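Local coordinates for N-acetyltransferase family protein (Bacillus anthracis, PDB 3LNB) that acetylates arylamines, probably with acetyl-coenzyme A as donor, and inactivates the drug sulfamethoxazole, at residues F68-M74 against F246-T252; I50-L55 against F109-F115; G177-R182 against I192-K197; E38-L43 against L90-R95. The protein carries 1 engineered substitution. All coordinates share one frame; numbering follows the deposited sequence.

Interaction 1: residues F68-M74 against F246-T252; sequences FENLDIM and FNKGAIT. Engineered in segment 68-74: F68 (natural residue Tyr). With COA (coenzyme A), chain B.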
# COMPACT_ATOMS: atom_id res chain seq x y z
N PHE A 68 -1.55 -4.70 5.38
CA PHE A 68 -0.46 -3.72 5.38
C PHE A 68 0.23 -4.02 6.72
O PHE A 68 -0.36 -3.83 7.78
CB PHE A 68 -1.03 -2.30 5.39
CG PHE A 68 0.01 -1.22 5.58
CD1 PHE A 68 0.68 -0.68 4.48
CD2 PHE A 68 0.31 -0.74 6.85
CE1 PHE A 68 1.64 0.32 4.65
CE2 PHE A 68 1.27 0.26 7.03
CZ PHE A 68 1.93 0.79 5.93
N GLU A 69 1.46 -4.51 6.67
CA GLU A 69 2.17 -4.85 7.90
C GLU A 69 3.69 -4.74 7.82
O GLU A 69 4.28 -4.77 6.73
CB GLU A 69 1.78 -6.26 8.37
CG GLU A 69 1.83 -7.35 7.29
CD GLU A 69 3.04 -8.27 7.41
OE1 GLU A 69 3.03 -9.35 6.77
OE2 GLU A 69 4.01 -7.91 8.12
N ASN A 70 4.31 -4.63 8.99
CA ASN A 70 5.75 -4.48 9.15
C ASN A 70 6.31 -5.56 10.08
O ASN A 70 7.35 -5.35 10.71
CB ASN A 70 6.04 -3.13 9.77
CG ASN A 70 5.61 -3.06 11.22
OD1 ASN A 70 4.71 -3.80 11.64
ND2 ASN A 70 6.23 -2.18 12.00
N LEU A 71 5.63 -6.69 10.17
CA LEU A 71 6.05 -7.77 11.06
C LEU A 71 7.46 -8.33 10.84
O LEU A 71 8.09 -8.79 11.80
CB LEU A 71 5.03 -8.91 11.03
CG LEU A 71 3.57 -8.49 11.27
CD1 LEU A 71 2.70 -9.74 11.34
CD2 LEU A 71 3.44 -7.68 12.57
N ASP A 72 7.97 -8.29 9.61
CA ASP A 72 9.32 -8.79 9.36
C ASP A 72 10.33 -7.83 9.99
O ASP A 72 11.36 -8.25 10.50
CB ASP A 72 9.59 -8.92 7.86
CG ASP A 72 9.06 -10.21 7.28
OD1 ASP A 72 8.56 -11.06 8.04
OD2 ASP A 72 9.14 -10.39 6.05
N ILE A 73 10.01 -6.54 9.93
CA ILE A 73 10.87 -5.52 10.52
C ILE A 73 10.89 -5.78 12.02
O ILE A 73 11.95 -5.75 12.65
CB ILE A 73 10.32 -4.09 10.26
CG1 ILE A 73 10.35 -3.79 8.75
CG2 ILE A 73 11.13 -3.06 11.03
CD1 ILE A 73 9.83 -2.42 8.37
N MET A 74 9.72 -6.05 12.60
CA MET A 74 9.62 -6.33 14.03
C MET A 74 10.37 -7.62 14.40
O MET A 74 11.06 -7.68 15.42
CB MET A 74 8.15 -6.47 14.43
CG MET A 74 7.34 -5.19 14.27
SD MET A 74 7.87 -3.89 15.40
CE MET A 74 9.07 -3.02 14.44
N PHE A 246 7.90 2.97 10.92
CA PHE A 246 7.74 1.52 10.93
C PHE A 246 8.72 0.62 11.67
O PHE A 246 8.68 -0.59 11.49
CB PHE A 246 7.60 1.06 9.48
CG PHE A 246 6.56 1.82 8.72
CD1 PHE A 246 6.90 2.97 8.02
CD2 PHE A 246 5.23 1.42 8.76
CE1 PHE A 246 5.94 3.73 7.36
CE2 PHE A 246 4.24 2.17 8.11
CZ PHE A 246 4.60 3.32 7.40
N ASN A 247 9.60 1.18 12.50
CA ASN A 247 10.52 0.33 13.24
C ASN A 247 10.36 0.62 14.73
O ASN A 247 11.26 0.37 15.52
CB ASN A 247 11.97 0.59 12.81
CG ASN A 247 12.41 2.02 13.07
OD1 ASN A 247 11.73 2.79 13.75
ND2 ASN A 247 13.57 2.39 12.53
N LYS A 248 9.19 1.13 15.09
CA LYS A 248 8.90 1.49 16.48
C LYS A 248 7.89 0.57 17.16
O LYS A 248 7.76 0.57 18.39
CB LYS A 248 8.36 2.91 16.54
CG LYS A 248 9.24 3.96 15.92
CD LYS A 248 10.53 4.15 16.70
CE LYS A 248 11.24 5.42 16.25
NZ LYS A 248 11.45 5.42 14.77
N GLY A 249 7.16 -0.21 16.37
CA GLY A 249 6.16 -1.09 16.93
C GLY A 249 5.40 -1.77 15.82
O GLY A 249 5.28 -1.23 14.72
N ALA A 250 4.87 -2.96 16.10
CA ALA A 250 4.14 -3.71 15.10
C ALA A 250 2.83 -3.06 14.69
O ALA A 250 2.11 -2.49 15.52
CB ALA A 250 3.88 -5.13 15.60
N ILE A 251 2.53 -3.14 13.40
CA ILE A 251 1.29 -2.61 12.86
C ILE A 251 0.82 -3.56 11.76
O ILE A 251 1.62 -4.09 10.98
CB ILE A 251 1.48 -1.18 12.27
CG1 ILE A 251 0.15 -0.68 11.68
CG2 ILE A 251 2.53 -1.19 11.17
CD1 ILE A 251 -1.04 -0.73 12.62
N THR A 252 -0.49 -3.80 11.74
CA THR A 252 -1.11 -4.65 10.74
C THR A 252 -2.47 -4.03 10.51
O THR A 252 -3.24 -3.82 11.45
CB THR A 252 -1.27 -6.12 11.23
OG1 THR A 252 0.02 -6.68 11.50
CG2 THR A 252 -1.94 -6.97 10.15
N1A COA B . 3.70 2.62 11.92
C2A COA B . 3.43 1.93 13.01
N3A COA B . 2.33 2.15 13.71
C4A COA B . 1.46 3.09 13.33
C5A COA B . 1.71 3.84 12.19
C6A COA B . 2.87 3.58 11.48
N6A COA B . 3.15 4.26 10.37
N7A COA B . 0.69 4.68 12.03
C8A COA B . -0.17 4.47 13.02
N9A COA B . 0.29 3.50 13.81
C1B COA B . -0.44 2.91 14.96
C2B COA B . -0.81 3.92 16.04
O2B COA B . 0.32 4.16 16.89
C3B COA B . -1.89 3.15 16.79
O3B COA B . -1.31 2.36 17.84
P3B COA B . -2.16 2.12 19.19
O7A COA B . -3.57 1.76 18.91
O8A COA B . -1.38 0.98 20.01
O9A COA B . -2.03 3.49 20.02
C4B COA B . -2.50 2.25 15.72
O4B COA B . -1.74 2.47 14.52
C5B COA B . -3.96 2.61 15.44
O5B COA B . -4.04 3.95 14.96
P1A COA B . -5.48 4.65 14.80
O1A COA B . -5.22 6.04 14.03
O2A COA B . -6.14 4.84 16.11
O3A COA B . -6.34 3.68 13.84
P2A COA B . -6.20 3.65 12.23
O4A COA B . -7.29 4.71 11.69
O5A COA B . -6.45 2.28 11.72
O6A COA B . -4.76 4.24 11.83
CBP COA B . -3.26 3.30 10.12
CCP COA B . -3.64 3.37 11.60
CDP COA B . -4.36 2.57 9.34
CEP COA B . -1.94 2.54 9.98
CAP COA B . -3.08 4.72 9.56
OAP COA B . -2.09 5.41 10.33
C9P COA B . -2.63 4.70 8.10
O9P COA B . -3.40 4.38 7.20
N8P COA B . -1.36 5.06 7.91
C7P COA B . -0.73 5.13 6.58
C6P COA B . 0.68 4.55 6.63
C5P COA B . 1.50 4.97 5.41
O5P COA B . 1.91 6.12 5.29
N4P COA B . 1.73 4.01 4.51
C3P COA B . 2.49 4.28 3.28
C2P COA B . 3.99 4.30 3.56
S1P COA B . 4.70 2.66 3.96

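Interaction 2: residues I50-L55 against F109-F115; sequences ITFNDL and FLMDCGF. With FMT (formic acid), chain D.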
# COMPACT_ATOMS: atom_id res chain seq x y z
N ILE A 50 -6.29 -8.92 -17.95
CA ILE A 50 -6.57 -7.74 -17.15
C ILE A 50 -6.44 -6.47 -17.97
O ILE A 50 -5.37 -6.19 -18.52
CB ILE A 50 -5.61 -7.64 -15.95
CG1 ILE A 50 -5.81 -8.84 -15.03
CG2 ILE A 50 -5.87 -6.34 -15.19
CD1 ILE A 50 -7.23 -8.99 -14.53
N THR A 51 -7.53 -5.71 -18.06
CA THR A 51 -7.51 -4.47 -18.82
C THR A 51 -7.63 -3.30 -17.85
O THR A 51 -7.82 -3.49 -16.64
CB THR A 51 -8.67 -4.41 -19.84
OG1 THR A 51 -9.93 -4.43 -19.14
CG2 THR A 51 -8.60 -5.59 -20.80
N PHE A 52 -7.54 -2.09 -18.38
CA PHE A 52 -7.63 -0.90 -17.56
C PHE A 52 -8.85 -0.90 -16.64
O PHE A 52 -8.74 -0.61 -15.44
CB PHE A 52 -7.67 0.34 -18.45
CG PHE A 52 -7.75 1.63 -17.68
CD1 PHE A 52 -6.63 2.14 -17.03
CD2 PHE A 52 -8.95 2.33 -17.59
CE1 PHE A 52 -6.70 3.32 -16.30
CE2 PHE A 52 -9.03 3.51 -16.86
CZ PHE A 52 -7.91 4.01 -16.22
N ASN A 53 -10.01 -1.24 -17.20
CA ASN A 53 -11.23 -1.26 -16.41
C ASN A 53 -11.21 -2.29 -15.30
O ASN A 53 -12.04 -2.23 -14.41
CB ASN A 53 -12.45 -1.48 -17.31
CG ASN A 53 -12.73 -0.29 -18.23
OD1 ASN A 53 -12.22 0.81 -18.03
ND2 ASN A 53 -13.57 -0.51 -19.24
N ASP A 54 -10.25 -3.21 -15.33
CA ASP A 54 -10.15 -4.25 -14.30
C ASP A 54 -9.27 -3.86 -13.12
O ASP A 54 -9.14 -4.63 -12.15
CB ASP A 54 -9.60 -5.55 -14.90
CG ASP A 54 -10.53 -6.16 -15.93
OD1 ASP A 54 -11.69 -6.44 -15.57
OD2 ASP A 54 -10.10 -6.37 -17.09
N LEU A 55 -8.66 -2.68 -13.19
CA LEU A 55 -7.77 -2.22 -12.13
C LEU A 55 -8.47 -1.97 -10.80
O LEU A 55 -7.88 -2.18 -9.74
CB LEU A 55 -7.03 -0.96 -12.58
CG LEU A 55 -6.04 -1.18 -13.74
CD1 LEU A 55 -5.46 0.15 -14.21
CD2 LEU A 55 -4.94 -2.11 -13.29
N PHE A 109 3.14 -7.52 -11.36
CA PHE A 109 1.91 -8.09 -11.88
C PHE A 109 1.41 -7.31 -13.10
O PHE A 109 1.13 -7.89 -14.15
CB PHE A 109 0.81 -8.10 -10.81
CG PHE A 109 -0.47 -8.73 -11.28
CD1 PHE A 109 -0.54 -10.09 -11.55
CD2 PHE A 109 -1.61 -7.95 -11.48
CE1 PHE A 109 -1.73 -10.67 -12.02
CE2 PHE A 109 -2.80 -8.52 -11.94
CZ PHE A 109 -2.86 -9.88 -12.21
N LEU A 110 1.32 -5.99 -12.96
CA LEU A 110 0.85 -5.15 -14.05
C LEU A 110 1.78 -5.20 -15.27
O LEU A 110 1.32 -5.03 -16.40
CB LEU A 110 0.66 -3.71 -13.58
CG LEU A 110 -0.44 -3.51 -12.53
CD1 LEU A 110 -0.59 -2.02 -12.21
CD2 LEU A 110 -1.76 -4.07 -13.06
N MET A 111 3.07 -5.43 -15.04
CA MET A 111 4.00 -5.53 -16.15
C MET A 111 3.67 -6.83 -16.89
O MET A 111 3.61 -6.85 -18.12
CB MET A 111 5.45 -5.57 -15.66
CG MET A 111 6.06 -4.20 -15.29
SD MET A 111 6.28 -3.06 -16.70
CE MET A 111 7.73 -3.78 -17.49
N ASP A 112 3.44 -7.90 -16.14
CA ASP A 112 3.09 -9.18 -16.75
C ASP A 112 1.79 -9.06 -17.54
O ASP A 112 1.60 -9.73 -18.55
CB ASP A 112 2.94 -10.27 -15.70
CG ASP A 112 4.27 -10.83 -15.24
OD1 ASP A 112 5.31 -10.41 -15.79
OD2 ASP A 112 4.27 -11.70 -14.34
N CYS A 113 0.91 -8.19 -17.06
CA CYS A 113 -0.37 -7.96 -17.72
C CYS A 113 -0.21 -7.02 -18.90
O CYS A 113 -1.16 -6.76 -19.63
CB CYS A 113 -1.39 -7.41 -16.72
SG CYS A 113 -1.99 -8.66 -15.55
N GLY A 114 1.00 -6.50 -19.09
CA GLY A 114 1.27 -5.62 -20.22
C GLY A 114 0.93 -4.14 -20.10
O GLY A 114 0.69 -3.48 -21.11
N PHE A 115 0.87 -3.61 -18.87
CA PHE A 115 0.58 -2.20 -18.70
C PHE A 115 1.86 -1.39 -18.77
O PHE A 115 2.95 -1.92 -18.53
CB PHE A 115 -0.10 -1.91 -17.36
CG PHE A 115 -1.53 -2.36 -17.28
CD1 PHE A 115 -1.86 -3.65 -16.89
CD2 PHE A 115 -2.56 -1.48 -17.60
CE1 PHE A 115 -3.19 -4.07 -16.82
CE2 PHE A 115 -3.89 -1.88 -17.54
CZ PHE A 115 -4.21 -3.17 -17.15
C FMT D . -2.76 -10.17 -19.22
O1 FMT D . -2.40 -11.21 -18.72
O2 FMT D . -3.77 -9.47 -18.68

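Interaction 3: residues G177-R182 against I192-K197; sequences GEYRIR and ILEMRK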
# COMPACT_ATOMS: atom_id res chain seq x y z
N GLY A 177 -12.38 7.28 1.55
CA GLY A 177 -12.36 8.72 1.47
C GLY A 177 -12.28 9.21 0.04
O GLY A 177 -12.62 8.48 -0.89
N GLU A 178 -11.84 10.46 -0.14
CA GLU A 178 -11.72 11.05 -1.47
C GLU A 178 -10.26 11.38 -1.76
O GLU A 178 -9.51 11.74 -0.85
CB GLU A 178 -12.55 12.32 -1.57
CG GLU A 178 -14.00 12.16 -1.18
CD GLU A 178 -14.85 13.31 -1.71
OE1 GLU A 178 -14.54 14.48 -1.41
OE2 GLU A 178 -15.83 13.04 -2.43
N TYR A 179 -9.87 11.26 -3.03
CA TYR A 179 -8.49 11.54 -3.42
C TYR A 179 -8.37 12.26 -4.76
O TYR A 179 -9.22 12.09 -5.64
CB TYR A 179 -7.69 10.23 -3.50
CG TYR A 179 -7.84 9.35 -2.29
CD1 TYR A 179 -8.93 8.49 -2.16
CD2 TYR A 179 -6.91 9.40 -1.26
CE1 TYR A 179 -9.10 7.70 -1.02
CE2 TYR A 179 -7.06 8.61 -0.12
CZ TYR A 179 -8.15 7.77 -0.00
OH TYR A 179 -8.31 7.00 1.13
N ARG A 180 -7.31 13.04 -4.91
CA ARG A 180 -7.06 13.78 -6.14
C ARG A 180 -5.57 14.05 -6.29
O ARG A 180 -4.84 14.16 -5.31
CB ARG A 180 -7.81 15.12 -6.13
CG ARG A 180 -7.25 16.14 -5.15
CD ARG A 180 -8.04 17.46 -5.16
NE ARG A 180 -7.49 18.41 -4.20
CZ ARG A 180 -8.05 19.58 -3.88
NH1 ARG A 180 -9.19 19.96 -4.45
NH2 ARG A 180 -7.46 20.37 -2.99
N ILE A 181 -5.15 14.15 -7.55
CA ILE A 181 -3.76 14.43 -7.88
C ILE A 181 -3.64 15.88 -8.34
O ILE A 181 -4.50 16.39 -9.06
CB ILE A 181 -3.25 13.53 -9.02
CG1 ILE A 181 -3.27 12.06 -8.60
CG2 ILE A 181 -1.84 13.95 -9.42
CD1 ILE A 181 -2.45 11.76 -7.36
N ARG A 182 -2.56 16.53 -7.90
CA ARG A 182 -2.29 17.91 -8.27
C ARG A 182 -0.79 18.05 -8.53
O ARG A 182 0.04 17.52 -7.77
CB ARG A 182 -2.71 18.87 -7.16
CG ARG A 182 -4.22 19.04 -7.01
CD ARG A 182 -4.80 19.85 -8.16
NE ARG A 182 -6.20 20.19 -7.96
CZ ARG A 182 -7.21 19.33 -8.09
NH1 ARG A 182 -6.98 18.07 -8.42
NH2 ARG A 182 -8.46 19.74 -7.92
N ILE A 192 1.55 15.88 -5.90
CA ILE A 192 1.03 15.48 -4.60
C ILE A 192 -0.27 14.73 -4.78
O ILE A 192 -0.97 14.88 -5.79
CB ILE A 192 0.72 16.70 -3.68
CG1 ILE A 192 -0.32 17.61 -4.35
CG2 ILE A 192 1.99 17.48 -3.37
CD1 ILE A 192 -0.81 18.74 -3.46
N LEU A 193 -0.58 13.89 -3.81
CA LEU A 193 -1.84 13.18 -3.79
C LEU A 193 -2.46 13.78 -2.54
O LEU A 193 -1.89 13.68 -1.45
CB LEU A 193 -1.64 11.68 -3.61
CG LEU A 193 -2.95 10.91 -3.36
CD1 LEU A 193 -2.79 9.45 -3.71
CD2 LEU A 193 -3.37 11.06 -1.91
N GLU A 194 -3.60 14.43 -2.70
CA GLU A 194 -4.30 15.02 -1.56
C GLU A 194 -5.47 14.12 -1.23
O GLU A 194 -5.91 13.34 -2.08
CB GLU A 194 -4.80 16.42 -1.89
CG GLU A 194 -3.70 17.44 -2.07
CD GLU A 194 -4.22 18.87 -2.02
OE1 GLU A 194 -5.01 19.26 -2.90
OE2 GLU A 194 -3.84 19.60 -1.08
N MET A 195 -5.99 14.24 -0.02
CA MET A 195 -7.11 13.40 0.39
C MET A 195 -7.94 14.03 1.50
O MET A 195 -7.51 14.99 2.15
CB MET A 195 -6.56 12.06 0.88
CG MET A 195 -5.83 12.17 2.22
SD MET A 195 -5.03 10.64 2.75
CE MET A 195 -3.89 11.30 3.97
N ARG A 196 -9.13 13.48 1.72
CA ARG A 196 -10.04 13.93 2.77
C ARG A 196 -11.14 12.87 2.94
O ARG A 196 -11.27 11.97 2.10
CB ARG A 196 -10.68 15.28 2.42
CG ARG A 196 -11.60 15.24 1.21
CD ARG A 196 -12.41 16.54 1.06
NE ARG A 196 -13.28 16.50 -0.11
CZ ARG A 196 -14.10 17.48 -0.48
NH1 ARG A 196 -14.19 18.59 0.24
NH2 ARG A 196 -14.83 17.36 -1.58
N LYS A 197 -11.91 12.98 4.01
CA LYS A 197 -13.00 12.04 4.27
C LYS A 197 -14.00 12.05 3.11
O LYS A 197 -14.67 13.06 2.87
CB LYS A 197 -13.74 12.41 5.56
CG LYS A 197 -12.99 12.12 6.85
CD LYS A 197 -11.87 13.12 7.09
CE LYS A 197 -11.27 12.91 8.47
NZ LYS A 197 -10.92 11.47 8.69

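Interaction 4: residues E38-L43 against L90-R95; sequences EFFKRL and LLIQKR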
# COMPACT_ATOMS: atom_id res chain seq x y z
N GLU A 38 -0.24 -17.11 -9.28
CA GLU A 38 -0.28 -17.00 -7.82
C GLU A 38 -1.03 -15.75 -7.40
O GLU A 38 -1.73 -15.74 -6.38
CB GLU A 38 1.13 -16.95 -7.24
CG GLU A 38 1.95 -18.23 -7.37
CD GLU A 38 1.31 -19.42 -6.67
OE1 GLU A 38 0.80 -19.26 -5.54
OE2 GLU A 38 1.33 -20.53 -7.24
N PHE A 39 -0.87 -14.68 -8.17
CA PHE A 39 -1.53 -13.42 -7.85
C PHE A 39 -3.04 -13.62 -7.86
O PHE A 39 -3.72 -13.28 -6.90
CB PHE A 39 -1.13 -12.34 -8.87
CG PHE A 39 -1.43 -10.95 -8.42
CD1 PHE A 39 -0.56 -10.29 -7.56
CD2 PHE A 39 -2.59 -10.30 -8.83
CE1 PHE A 39 -0.84 -9.00 -7.11
CE2 PHE A 39 -2.88 -9.01 -8.39
CZ PHE A 39 -2.01 -8.36 -7.53
N PHE A 40 -3.56 -14.17 -8.96
CA PHE A 40 -4.99 -14.43 -9.12
C PHE A 40 -5.54 -15.28 -7.98
O PHE A 40 -6.62 -15.01 -7.45
CB PHE A 40 -5.25 -15.15 -10.45
CG PHE A 40 -5.13 -14.26 -11.66
CD1 PHE A 40 -4.35 -14.65 -12.74
CD2 PHE A 40 -5.82 -13.06 -11.72
CE1 PHE A 40 -4.25 -13.85 -13.87
CE2 PHE A 40 -5.73 -12.25 -12.85
CZ PHE A 40 -4.95 -12.64 -13.93
N LYS A 41 -4.80 -16.32 -7.61
CA LYS A 41 -5.20 -17.22 -6.53
C LYS A 41 -5.31 -16.49 -5.19
O LYS A 41 -6.33 -16.59 -4.50
CB LYS A 41 -4.20 -18.37 -6.41
CG LYS A 41 -4.47 -19.33 -5.25
CD LYS A 41 -3.37 -20.36 -5.10
CE LYS A 41 -3.65 -21.32 -3.94
NZ LYS A 41 -2.57 -22.33 -3.79
N ARG A 42 -4.26 -15.76 -4.83
CA ARG A 42 -4.24 -15.03 -3.57
C ARG A 42 -5.38 -14.02 -3.46
O ARG A 42 -6.05 -13.94 -2.44
CB ARG A 42 -2.91 -14.30 -3.40
CG ARG A 42 -2.78 -13.47 -2.11
CD ARG A 42 -2.51 -14.33 -0.88
NE ARG A 42 -1.98 -13.53 0.22
CZ ARG A 42 -2.65 -13.24 1.34
NH1 ARG A 42 -2.08 -12.50 2.28
NH2 ARG A 42 -3.87 -13.71 1.53
N LEU A 43 -5.58 -13.25 -4.53
CA LEU A 43 -6.62 -12.22 -4.52
C LEU A 43 -8.00 -12.75 -4.90
O LEU A 43 -8.93 -11.97 -5.10
CB LEU A 43 -6.22 -11.05 -5.42
CG LEU A 43 -5.03 -10.21 -4.95
CD1 LEU A 43 -5.34 -9.58 -3.60
CD2 LEU A 43 -3.77 -11.08 -4.84
N LEU A 90 4.25 -12.47 0.06
CA LEU A 90 2.86 -12.02 -0.03
C LEU A 90 1.83 -12.94 -0.66
O LEU A 90 0.65 -12.85 -0.34
CB LEU A 90 2.78 -10.66 -0.73
CG LEU A 90 3.23 -9.44 0.07
CD1 LEU A 90 4.73 -9.48 0.25
CD2 LEU A 90 2.82 -8.18 -0.67
N LEU A 91 2.26 -13.81 -1.56
CA LEU A 91 1.29 -14.69 -2.20
C LEU A 91 1.31 -16.09 -1.61
O LEU A 91 0.33 -16.54 -1.03
CB LEU A 91 1.53 -14.74 -3.71
CG LEU A 91 1.54 -13.36 -4.40
CD1 LEU A 91 1.67 -13.53 -5.90
CD2 LEU A 91 0.26 -12.61 -4.06
N ILE A 92 2.44 -16.78 -1.74
CA ILE A 92 2.56 -18.15 -1.24
C ILE A 92 2.43 -18.32 0.27
O ILE A 92 1.65 -19.15 0.74
CB ILE A 92 3.89 -18.77 -1.72
CG1 ILE A 92 3.87 -18.87 -3.25
CG2 ILE A 92 4.11 -20.14 -1.09
CD1 ILE A 92 5.20 -19.22 -3.85
N GLN A 93 3.17 -17.53 1.05
CA GLN A 93 3.10 -17.66 2.50
C GLN A 93 1.95 -16.84 3.08
O GLN A 93 1.82 -16.68 4.30
CB GLN A 93 4.44 -17.23 3.12
CG GLN A 93 5.63 -18.02 2.55
CD GLN A 93 6.98 -17.52 3.06
OE1 GLN A 93 7.21 -16.32 3.16
NE2 GLN A 93 7.89 -18.45 3.35
N LYS A 94 1.11 -16.32 2.19
CA LYS A 94 -0.05 -15.52 2.57
C LYS A 94 0.23 -14.47 3.65
O LYS A 94 -0.48 -14.39 4.65
CB LYS A 94 -1.19 -16.43 3.02
CG LYS A 94 -1.69 -17.40 1.95
CD LYS A 94 -2.80 -18.30 2.51
CE LYS A 94 -2.84 -19.66 1.80
NZ LYS A 94 -3.82 -20.60 2.44
N ARG A 95 1.27 -13.67 3.43
CA ARG A 95 1.63 -12.59 4.35
C ARG A 95 1.22 -11.27 3.70
O ARG A 95 0.68 -11.24 2.59
CB ARG A 95 3.15 -12.57 4.61
CG ARG A 95 3.72 -13.73 5.44
CD ARG A 95 3.46 -13.54 6.94
NE ARG A 95 3.94 -12.24 7.41
CZ ARG A 95 5.21 -11.90 7.58
NH1 ARG A 95 6.18 -12.78 7.35
NH2 ARG A 95 5.52 -10.68 7.98
O HOH W 1 -2.95 -12.34 5.15

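Interaction 1: residues F68-M74 against F246-T252
N70 holds the loop 246-252 through its side-chain amide, which bonds to three backbone groups of that loop. Its ND2 donates to F246 O and G249 O, each at 3.0 Å, both acceptors lying close to the amide plane of N70 although ND2 sits well above each carbonyl plane. OD1 accepts from I251 N at 2.9 Å, with an N-H...O angle of 159°. Three such bonds leave the amide little freedom to rotate, and the chi1 of 70°, which places CG between the backbone N and carbonyl carbon, directs it into the loop. Next to it E69 and T252 form one antiparallel non-hydrogen-bonded pair, where strand 68-69, the edge strand of a five-stranded antiparallel sheet, meets the start of strand 252-256. Van der Waals contacts flank the amide: M74 SD lies against the G249-A250 peptide, I73 CG2 rests on F246 O, and M74 CG makes an apolar contact with A250 CB.

F246 and I251 of the loop and F68 of strand 68-69 line the coenzyme A pocket. F68, an engineered residue (Tyr in the natural sequence), brings CZ within 3.5 Å of F246 CE2; the rings meet rim to rim with planes 66° apart. F246 CE2 also approaches N6A of the adenine at 3.3 Å, F68 CZ comes near N4P of the pantetheine arm, and I251 CB reaches the adenine near N3A.

Farther out, E69 OE2 accepts from L71 N, while E69 OE1 takes R95 NH2 in a salt bridge and also accepts from G96 N. L71 and A250 both lean on Y286 of helix 283-294.

Interaction 2: residues I50-L55 against F109-F115
I50 and F115 cross at about a right angle in the close-packed half of this contact. CG2 of I50 stands opposite the backbone N, with CG1 beside that N (chi1 -63°), which lets CG2 meet F115 CE1 at 3.9 Å. Segment 50-55 encloses the F115 ring on several sides: T51 C sits at its edge, 3.5 Å from F115 CZ, F52 N also approaches near the ring plane, and L55 CD2 lies over one face. The same L55 methyl meets L110 CD2 at 3.7 Å. I50 CB rests on C113 SG, which stands 3.6 Å above the plane of the F109 ring, toward its rim. Helix 99-112 ends in a Schellman motif: G114 has a positive phi of 84°, and G114 N and F115 N bond back to M111 O and L110 O.

The other side is looser and more polar. T51 is exposed, its CB directed away from 109-115. A formic acid molecule, probably from the crystallisation liquor, accepts from I50 N at 2.7 Å. With no hydrogen bond joining the segments, cohesion rests on apolar packing, whereas the polar groups named bond within the loop (T51 N and OG1 to D54 OD2) or to the formic acid (I50 N).

Interaction 3: residues G177-R182 against I192-K197
E178 and R196 lie side by side and point the same way, as do R180 and E194, so that two acid-arginine pairs run along one face of the two strands. R196 NE meets E178 OE1 at 2.7 Å with the flat groups moderately tilted, and a weaker bond from R196 NH2 falls on that same oxygen. In the second pair R180 grips side-on: NE at 2.9 Å and NH2 at 2.7 Å both reach E194 OE1, from the same side of the carboxylate plane, the planes being 20° apart. R180 starts from a chi1 of 71° and then runs extended from CG to NE, which brings its guanidinium alongside E194. One face of the R182 guanidinium takes R180 CD, and W215 forms a cation-pi contact with R180.

The opposite face carries Y179, I181, L193 and M195. Y179 and M195 run side by side, Y179 CD2 being 3.4 Å from M195 CB, while the sulfur makes an oblique Met-aromatic contact. L193 CD2 comes to the edge of the tyrosine ring.

Backbone bonds pair E178 with R196, R180 with E194 and R182 with I192, and the strand axes run 156° apart, 4.8 Å at closest approach: an antiparallel beta hairpin within the eight-stranded sheet.

Interaction 4: residues E38-L43 against L90-R95
The end of helix 34-42 meets the end of helix 83-92 with R42 CA and L91 CA 5.7 Å apart, where the second helix finishes in a wider pi-type turn at 90-92 and the chain passes on through Q93 and K94.

R42 makes the polar part of the contact. Its NE donates to L90 O at 2.8 Å, nearly in line with the carbonyl and with an N-H...O angle of 165°, and NH1 donates to R95 O at 3.0 Å from above that carbonyl plane. Both oxygens lie at the guanidinium edge, within a few degrees of its plane, while K94 CA lies over one face, 3.4 Å above the plane and offset toward the rim. The two edge bonds together restrain its rotation. CG stands opposite the backbone N (chi1 179°) and the chain then bends at chi2 (77°), carrying the guanidinium across the helix terminus. A water accepts from NH1 as well and also lies within bonding range of K94 O.

L91 supplies the apolar part. Its CD1 meets E38 CB at 3.7 Å and approaches F39 N, whereas CD2 packs on R42 CB at 3.7 Å, so its two methyls span a full turn of the first helix. At the outer margin I92 CG1 lies beside E38 OE1.

Behind the contact, F39, L90 and L91 all touch L105 of helix 99-112. The guanidinium of R95 is engaged in salt bridges to D72 and E69. This is helix-to-helix packing within the helical part of the fold, in which an arginine of one helix binds a carbonyl of the other's last turn, L90 O, and a carbonyl of the loop beyond, R95 O.

Interactions 1 and 4 meet through R95, whose NH1 bonds D72 OD1 at 3.0 Å and NH2 bonds E69 OE1 at 3.1 Å, joining the loop after helix 83-92 to the coenzyme A pocket side. Interactions 2 and 4 join through aromatic packing, F109 CE1 being 3.3 Å from F39 CD2. Interactions 1 and 2 do not touch, their nearest atoms about 17 Å apart. The hairpin of interaction 3 lies in sequence within the loop closed by interaction 1 and stays about 12 Å from it at nearest atoms, yet the M195 side chain is about 7 Å from the coenzyme. Both F68 and L193 lie near a probable Cys-His-Asp triad of C99, H138 and D153, as in arylamine N-acetyltransferases.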